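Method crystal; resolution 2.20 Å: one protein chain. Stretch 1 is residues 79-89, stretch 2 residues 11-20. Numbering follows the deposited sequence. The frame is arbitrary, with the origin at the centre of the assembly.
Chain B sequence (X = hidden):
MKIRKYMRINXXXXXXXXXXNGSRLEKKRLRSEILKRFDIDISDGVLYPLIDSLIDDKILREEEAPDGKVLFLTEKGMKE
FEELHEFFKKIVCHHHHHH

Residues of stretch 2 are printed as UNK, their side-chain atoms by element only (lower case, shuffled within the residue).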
# COMPACT_ATOMS: atom_id res chain seq x y z
N LYS B 79 -16.09 6.18 -3.73
CA LYS B 79 -15.95 6.32 -2.28
C LYS B 79 -14.74 5.53 -1.76
O LYS B 79 -14.04 6.00 -0.87
CB LYS B 79 -17.23 5.86 -1.56
CG LYS B 79 -17.24 6.15 -0.06
CD LYS B 79 -18.61 5.88 0.56
CE LYS B 79 -18.61 6.17 2.05
NZ LYS B 79 -19.95 6.00 2.66
N GLU B 80 -14.50 4.35 -2.32
CA GLU B 80 -13.33 3.55 -1.94
C GLU B 80 -12.03 4.21 -2.39
O GLU B 80 -11.04 4.18 -1.66
CB GLU B 80 -13.41 2.14 -2.54
CG GLU B 80 -12.24 1.21 -2.17
CD GLU B 80 -12.18 0.87 -0.69
OE1 GLU B 80 -13.25 0.58 -0.10
OE2 GLU B 80 -11.08 0.90 -0.11
N PHE B 81 -12.04 4.79 -3.59
CA PHE B 81 -10.87 5.51 -4.10
C PHE B 81 -10.51 6.67 -3.18
O PHE B 81 -9.34 6.88 -2.86
CB PHE B 81 -11.12 6.02 -5.52
CG PHE B 81 -10.09 7.02 -5.98
CD1 PHE B 81 -8.81 6.62 -6.32
CD2 PHE B 81 -10.40 8.38 -6.05
CE1 PHE B 81 -7.86 7.54 -6.74
CE2 PHE B 81 -9.45 9.31 -6.47
CZ PHE B 81 -8.18 8.89 -6.81
N GLU B 82 -11.52 7.43 -2.78
CA GLU B 82 -11.31 8.57 -1.91
C GLU B 82 -10.73 8.11 -0.57
O GLU B 82 -9.79 8.72 -0.06
CB GLU B 82 -12.61 9.34 -1.71
CG GLU B 82 -13.05 10.10 -2.96
CD GLU B 82 -14.44 10.73 -2.84
OE1 GLU B 82 -15.00 10.74 -1.72
OE2 GLU B 82 -14.97 11.20 -3.87
N GLU B 83 -11.27 7.03 -0.03
CA GLU B 83 -10.73 6.43 1.19
C GLU B 83 -9.27 5.99 1.01
O GLU B 83 -8.42 6.28 1.85
CB GLU B 83 -11.57 5.24 1.64
CG GLU B 83 -12.96 5.62 2.13
CD GLU B 83 -13.69 4.45 2.76
OE1 GLU B 83 -13.12 3.82 3.69
OE2 GLU B 83 -14.83 4.16 2.33
N LEU B 84 -8.98 5.29 -0.09
CA LEU B 84 -7.63 4.81 -0.35
C LEU B 84 -6.65 5.96 -0.57
O LEU B 84 -5.51 5.91 -0.10
CB LEU B 84 -7.59 3.90 -1.57
CG LEU B 84 -8.03 2.45 -1.39
CD1 LEU B 84 -7.90 1.73 -2.72
CD2 LEU B 84 -7.19 1.76 -0.32
N HIS B 85 -7.09 6.96 -1.32
CA HIS B 85 -6.27 8.12 -1.61
C HIS B 85 -5.87 8.85 -0.33
O HIS B 85 -4.72 9.26 -0.17
CB HIS B 85 -7.00 9.09 -2.54
CG HIS B 85 -6.24 10.34 -2.81
ND1 HIS B 85 -4.95 10.33 -3.30
CD2 HIS B 85 -6.56 11.65 -2.64
CE1 HIS B 85 -4.52 11.57 -3.43
NE2 HIS B 85 -5.48 12.39 -3.04
N GLU B 86 -6.83 9.02 0.57
CA GLU B 86 -6.55 9.68 1.84
C GLU B 86 -5.61 8.82 2.69
O GLU B 86 -4.69 9.35 3.31
CB GLU B 86 -7.83 9.99 2.61
CG GLU B 86 -8.71 11.07 1.96
CD GLU B 86 -7.98 12.38 1.74
OE1 GLU B 86 -7.40 12.92 2.71
OE2 GLU B 86 -8.00 12.88 0.60
N PHE B 87 -5.84 7.51 2.69
CA PHE B 87 -4.98 6.60 3.44
C PHE B 87 -3.51 6.69 2.98
O PHE B 87 -2.61 6.93 3.79
CB PHE B 87 -5.48 5.16 3.33
CG PHE B 87 -4.48 4.14 3.80
CD1 PHE B 87 -4.32 3.89 5.16
CD2 PHE B 87 -3.68 3.46 2.89
CE1 PHE B 87 -3.39 2.97 5.60
CE2 PHE B 87 -2.76 2.53 3.32
CZ PHE B 87 -2.61 2.28 4.68
N PHE B 88 -3.29 6.51 1.68
CA PHE B 88 -1.92 6.52 1.12
C PHE B 88 -1.25 7.88 1.24
O PHE B 88 -0.05 7.97 1.50
CB PHE B 88 -1.91 6.04 -0.34
CG PHE B 88 -1.91 4.54 -0.48
CD1 PHE B 88 -3.01 3.87 -0.98
CD2 PHE B 88 -0.80 3.80 -0.11
CE1 PHE B 88 -3.01 2.50 -1.10
CE2 PHE B 88 -0.79 2.42 -0.23
CZ PHE B 88 -1.91 1.77 -0.73
N LYS B 89 -2.02 8.95 1.09
CA LYS B 89 -1.49 10.30 1.27
C LYS B 89 -0.99 10.46 2.71
O LYS B 89 0.10 10.97 2.93
CB LYS B 89 -2.57 11.33 0.94
CG LYS B 89 -2.09 12.77 0.94
CD LYS B 89 -3.20 13.71 0.51
CE LYS B 89 -2.81 15.16 0.72
NZ LYS B 89 -3.84 16.10 0.19
N UNK B 11 -4.28 -1.88 -6.31
CA UNK B 11 -5.69 -1.50 -6.26
C UNK B 11 -5.84 0.01 -6.39
O UNK B 11 -6.68 0.48 -7.14
c UNK B 11 -6.36 -1.97 -4.96
c UNK B 11 -7.51 -4.00 -5.94
c UNK B 11 -6.74 -3.43 -4.93
c UNK B 11 -6.37 -4.24 -3.86
c UNK B 11 -7.50 -6.12 -4.82
c UNK B 11 -7.88 -5.34 -5.90
c UNK B 11 -6.75 -5.58 -3.81
o UNK B 11 -7.86 -7.44 -4.78
N UNK B 12 -5.02 0.76 -5.66
CA UNK B 12 -5.04 2.22 -5.76
C UNK B 12 -4.77 2.66 -7.18
O UNK B 12 -5.48 3.50 -7.73
c UNK B 12 -4.88 5.20 -4.45
c UNK B 12 -2.79 6.30 -5.91
c UNK B 12 -3.77 7.12 -5.35
c UNK B 12 -2.87 4.93 -5.72
o UNK B 12 -3.70 8.48 -5.51
c UNK B 12 -4.81 6.58 -4.62
c UNK B 12 -3.91 4.36 -4.99
c UNK B 12 -4.01 2.86 -4.81
N UNK B 13 -3.74 2.09 -7.79
CA UNK B 13 -3.37 2.42 -9.15
C UNK B 13 -4.50 2.15 -10.15
O UNK B 13 -4.77 2.98 -11.01
c UNK B 13 -0.89 2.31 -8.88
c UNK B 13 -1.93 1.70 -11.06
c UNK B 13 0.35 1.47 -8.92
c UNK B 13 -2.09 1.67 -9.56
N UNK B 14 -5.16 0.99 -10.03
CA UNK B 14 -6.28 0.66 -10.90
C UNK B 14 -7.41 1.69 -10.77
O UNK B 14 -7.90 2.21 -11.77
c UNK B 14 -6.86 -0.75 -10.60
c UNK B 14 -6.23 -3.24 -10.62
c UNK B 14 -8.21 -0.92 -11.27
c UNK B 14 -5.88 -1.84 -11.08
N UNK B 15 -7.81 1.98 -9.53
CA UNK B 15 -8.87 2.97 -9.27
C UNK B 15 -8.50 4.38 -9.73
O UNK B 15 -9.35 5.13 -10.20
c UNK B 15 -10.36 2.08 -7.29
c UNK B 15 -10.24 1.75 -5.81
c UNK B 15 -9.22 2.99 -7.77
c UNK B 15 -10.46 0.83 -8.13
N UNK B 16 -7.22 4.74 -9.58
CA UNK B 16 -6.75 6.06 -9.97
C UNK B 16 -6.81 6.24 -11.48
O UNK B 16 -7.15 7.32 -11.97
c UNK B 16 -5.33 6.30 -9.44
c UNK B 16 -4.71 7.68 -9.77
c UNK B 16 -5.50 8.82 -9.18
c UNK B 16 -4.81 10.16 -9.44
n UNK B 16 -5.73 11.31 -9.16
N UNK B 17 -6.47 5.18 -12.22
CA UNK B 17 -6.51 5.21 -13.69
C UNK B 17 -7.95 5.34 -14.21
O UNK B 17 -8.20 6.03 -15.20
c UNK B 17 -5.80 3.97 -14.30
c UNK B 17 -6.20 3.75 -15.77
c UNK B 17 -4.30 4.12 -14.18
N UNK B 18 -8.90 4.71 -13.51
CA UNK B 18 -10.33 4.91 -13.79
C UNK B 18 -10.77 6.36 -13.56
O UNK B 18 -11.36 6.97 -14.44
c UNK B 18 -11.56 2.65 -13.67
c UNK B 18 -11.18 3.95 -12.96
c UNK B 18 -12.66 2.92 -14.68
c UNK B 18 -10.35 2.01 -14.34
N UNK B 19 -10.48 6.90 -12.38
CA UNK B 19 -10.81 8.29 -12.04
C UNK B 19 -10.16 9.28 -13.02
O UNK B 19 -10.80 10.24 -13.46
c UNK B 19 -11.20 7.88 -9.60
c UNK B 19 -10.44 10.15 -10.35
c UNK B 19 -10.36 8.64 -10.60
N UNK B 20 -8.90 9.04 -13.35
CA UNK B 20 -8.17 9.80 -14.37
C UNK B 20 -8.90 9.85 -15.71
O UNK B 20 -8.90 10.87 -16.39
c UNK B 20 -5.75 9.79 -13.58
c UNK B 20 -4.38 9.10 -13.60
c UNK B 20 -6.75 9.20 -14.59
c UNK B 20 -6.26 9.46 -15.99

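Position 11 carries seven carbons and one oxygen: a carbon, then a six-membered ring bearing the oxygen. It is a tyrosine, Tyr11. Its CA-to-CB bond points toward stretch 1, but the end of the side chain leads away, and the ring makes no contact there; a large, mostly apolar ring suits its buried place.

Position 12 has the same composition, one carbon and a ring of six tipped with oxygen, but its ring packs among Phe81, Leu84, His85 and Phe88 of the other helix. This is Tyr12. The residue suits a site that is greasy along its flanks and polar at its tip: its CE1 lies 3.8 Å from Phe81 CE1, its CD1 is 4.2 Å from Leu84 CB at the ring edge, and its OH is 3.1 Å from His85 ND1, a hydrogen bond in which either partner could be the donor.

Position 13 shows four carbons, forked at the first, with one arm two carbons long: isoleucine, Ile13. Its CA-to-CB bond points away from stretch 1, and its apolar side chain suits a place buried elsewhere in the structure. Position 14 has the same fork and the same arm, so it is Ile14, out of reach of stretch 1 but also buried, as suits its hydrocarbon side chain.

Position 15 again has four carbons, now forked at the second, and they touch Phe81 and Leu84. This is Leu15. Its CD2 approaches Leu84 CD1 at 3.9 Å, and its CB lies 3.9 Å from Phe81 CD1; an apolar side chain forked at the second carbon suits this buried place, reaching both residues.

Position 16 is four carbons in a row ending in nitrogen, with a carbon against Phe81: Lys16. Its CD packs 3.6 Å from Phe81 CZ, so the aliphatic stem serves the apolar contact while the residue remains partly exposed, as suits its charged end.

Position 17, one carbon carrying two, is Val17, its CA-to-CB bond pointing away. Position 18, four carbons forked at the second, is Leu18, out of reach. Both are apolar, as suits buried positions.

Position 19 has three carbons, one carrying the other two, and one of them lies over a face of the Phe81 ring: Val19. Its CG2 is 3.7 Å from Phe81 CD2, forming a CH-pi contact to which a compact branched side chain is well fitted.

Position 20, four carbons forked at the first with a longer arm, is Ile20, beyond reach; it is only partly exposed, which suits an apolar side chain.

The helices cross at -122°, their axes 10.0 Å apart at closest approach, and interlock through two reciprocal knobs. Tyr12 sits among Phe81, Leu84, His85 and Phe88; Phe81 sits among Tyr12, Leu15, Lys16 and Val19. Their two rings are nearly parallel but slid apart, barely overlapping. Apolar packing dominates, and the single hydrogen bond accommodates the tyrosine hydroxyl.

Stretch 2 (11-20) YYIILKVLVI
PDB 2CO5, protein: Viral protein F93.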